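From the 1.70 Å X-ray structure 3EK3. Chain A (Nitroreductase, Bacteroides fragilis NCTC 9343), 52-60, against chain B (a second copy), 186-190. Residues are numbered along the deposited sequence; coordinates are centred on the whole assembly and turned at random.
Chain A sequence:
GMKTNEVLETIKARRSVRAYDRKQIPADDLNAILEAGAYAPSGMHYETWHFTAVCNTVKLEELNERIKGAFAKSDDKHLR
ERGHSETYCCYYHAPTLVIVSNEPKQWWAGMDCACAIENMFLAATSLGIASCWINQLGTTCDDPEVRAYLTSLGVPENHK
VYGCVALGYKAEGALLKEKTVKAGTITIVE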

# COMPACT_ATOMS: atom_id res chain seq x y z
N THR A 52 3.79 1.63 -15.74
CA THR A 52 4.16 1.18 -17.08
C THR A 52 3.55 -0.19 -17.30
O THR A 52 4.03 -1.19 -16.78
CB THR A 52 5.71 1.16 -17.28
OG1 THR A 52 6.24 2.44 -16.92
CG2 THR A 52 6.06 0.89 -18.74
N ALA A 53 2.42 -0.21 -18.02
CA ALA A 53 1.70 -1.44 -18.27
C ALA A 53 2.27 -2.12 -19.51
O ALA A 53 2.13 -1.62 -20.62
CB ALA A 53 0.19 -1.17 -18.43
N VAL A 54 2.92 -3.25 -19.32
CA VAL A 54 3.53 -3.98 -20.41
C VAL A 54 2.63 -5.17 -20.77
O VAL A 54 2.46 -6.08 -19.97
CB VAL A 54 4.94 -4.49 -20.06
CG1 VAL A 54 5.59 -5.20 -21.28
CG2 VAL A 54 5.80 -3.32 -19.59
N CYS A 55 2.08 -5.13 -21.98
CA CYS A 55 1.10 -6.10 -22.45
C CYS A 55 1.63 -6.99 -23.56
O CYS A 55 0.89 -7.72 -24.17
CB CYS A 55 -0.10 -5.34 -22.96
SG CYS A 55 -0.84 -4.27 -21.72
N ASN A 56 2.93 -6.94 -23.81
CA ASN A 56 3.50 -7.60 -24.96
C ASN A 56 4.32 -8.80 -24.47
O ASN A 56 5.27 -8.64 -23.72
CB ASN A 56 4.38 -6.57 -25.67
CG ASN A 56 4.93 -7.07 -26.97
OD1 ASN A 56 5.67 -8.04 -27.01
ND2 ASN A 56 4.56 -6.41 -28.06
N THR A 57 3.92 -9.99 -24.88
CA THR A 57 4.55 -11.21 -24.39
C THR A 57 6.02 -11.28 -24.70
O THR A 57 6.79 -11.67 -23.82
CB THR A 57 3.84 -12.45 -24.94
OG1 THR A 57 2.51 -12.46 -24.40
CG2 THR A 57 4.53 -13.73 -24.51
N VAL A 58 6.43 -10.83 -25.89
CA VAL A 58 7.85 -10.84 -26.25
C VAL A 58 8.65 -9.97 -25.30
O VAL A 58 9.70 -10.37 -24.82
CB VAL A 58 8.12 -10.37 -27.70
CG1 VAL A 58 9.61 -10.23 -27.95
CG2 VAL A 58 7.51 -11.32 -28.71
N LYS A 59 8.18 -8.76 -25.05
CA LYS A 59 8.91 -7.85 -24.17
C LYS A 59 8.93 -8.36 -22.72
O LYS A 59 9.92 -8.21 -22.02
CB LYS A 59 8.32 -6.45 -24.21
CG LYS A 59 8.31 -5.82 -25.59
CD LYS A 59 7.78 -4.40 -25.53
CE LYS A 59 7.29 -3.90 -26.89
NZ LYS A 59 8.23 -3.91 -28.05
N LEU A 60 7.84 -8.96 -22.28
CA LEU A 60 7.82 -9.53 -20.92
C LEU A 60 8.90 -10.62 -20.76
O LEU A 60 9.61 -10.66 -19.78
CB LEU A 60 6.45 -10.05 -20.57
CG LEU A 60 5.44 -8.95 -20.34
CD1 LEU A 60 4.01 -9.60 -20.32
CD2 LEU A 60 5.77 -8.08 -19.11
N ILE B 186 0.57 7.23 -16.63
CA ILE B 186 0.39 5.90 -17.25
C ILE B 186 1.06 5.81 -18.62
O ILE B 186 0.90 6.71 -19.47
CB ILE B 186 -1.11 5.56 -17.38
CG1 ILE B 186 -1.75 5.47 -15.99
CG2 ILE B 186 -1.29 4.23 -18.19
CD1 ILE B 186 -3.27 5.54 -16.01
N THR B 187 1.82 4.74 -18.82
CA THR B 187 2.38 4.34 -20.12
C THR B 187 1.85 2.92 -20.38
O THR B 187 1.91 2.06 -19.50
CB THR B 187 3.94 4.35 -20.10
OG1 THR B 187 4.41 5.68 -19.97
CG2 THR B 187 4.58 3.71 -21.39
N ILE B 188 1.28 2.69 -21.57
CA ILE B 188 0.90 1.36 -21.99
C ILE B 188 1.76 0.94 -23.18
O ILE B 188 1.93 1.68 -24.15
CB ILE B 188 -0.59 1.28 -22.32
CG1 ILE B 188 -1.43 1.55 -21.07
CG2 ILE B 188 -0.95 -0.11 -22.86
CD1 ILE B 188 -2.90 1.71 -21.37
N VAL B 189 2.35 -0.24 -23.05
CA VAL B 189 3.21 -0.79 -24.07
C VAL B 189 2.51 -2.01 -24.60
O VAL B 189 2.44 -3.04 -23.91
CB VAL B 189 4.55 -1.22 -23.49
CG1 VAL B 189 5.44 -1.79 -24.59
CG2 VAL B 189 5.24 -0.07 -22.80
N GLU B 190 2.02 -1.90 -25.83
CA GLU B 190 1.12 -2.90 -26.38
C GLU B 190 1.87 -4.13 -26.84
O GLU B 190 2.95 -4.01 -27.40
CB GLU B 190 0.36 -2.32 -27.56
CG GLU B 190 -0.58 -1.22 -27.15
CD GLU B 190 -1.52 -0.81 -28.27
OE1 GLU B 190 -1.11 -0.87 -29.44
OE2 GLU B 190 -2.66 -0.42 -27.96
OXT GLU B 190 1.35 -5.24 -26.67

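The C-terminus of one subunit ends against the start of a helix in the other, and a single asparagine serves both. N56(A), at the N-cap position, uses its two amide atoms for different tasks: OD1 accepts from the backbone N of K59(A) at 3.3 Å, a capping bond that satisfies an amide in the first turn of the helix, while ND2 donates to the terminal carboxylate oxygen O of E190(B) at 3.0 Å. Because an amide nitrogen can only donate and a carboxylate can only accept, the chain end is well matched to this side chain. N56(A) makes both bonds with chi1 in the t well (-174°) and chi2 at -62°.

Leading up to this point, the two chains form a parallel β-ladder across the subunit boundary. Strand 52-54 of chain A and strand 186-189 of chain B run in nearly the same direction, with 15° between them and a closest axial approach of 4.7 Å. T52(A) pairs with T187(B), A53(A) with I188(B), and V54(A) with V189(B). As is typical of parallel strands, A53(A) bonds to the two residues flanking its partner: its N donates to O of T187(B) at 2.8 Å, and its O accepts from N of V189(B), also at 2.8 Å. The ladder's next bond runs from N of C55(A) to O of V189(B), at 2.9 Å. All three are close to linear, with angles at hydrogen of 160° to 171°. Two CA-H...O contacts accompany them, from CA of T52(A) to O of T187(B) at 3.4 Å and from CA of I188(B) to O of A53(A) at 3.5 Å.

Side chains alternate between the faces of this sheet. The paired threonines and valines share one face, where the methyl groups CG2 of T52(A) and CG2 of T187(B) lie 4.1 Å apart and CG2 of T52(A) is 4.3 Å from CG2 of V189(B). On the other face, CB of A53(A) meets CG1 of I188(B) at 4.1 Å. SG of C55(A) extends this apolar contact, lying 4.3 Å from CG2 of I188(B).

V189(B) gives up the most surface of any residue here, 88 Å² of the 425 Å² buried in total. Part of its cover comes from the helix: the aliphatic chain of K59(A) reaches across, placing CE 3.6 Å from CG1 of V189(B). The lysine thus contributes methylene packing beside the polar chain end.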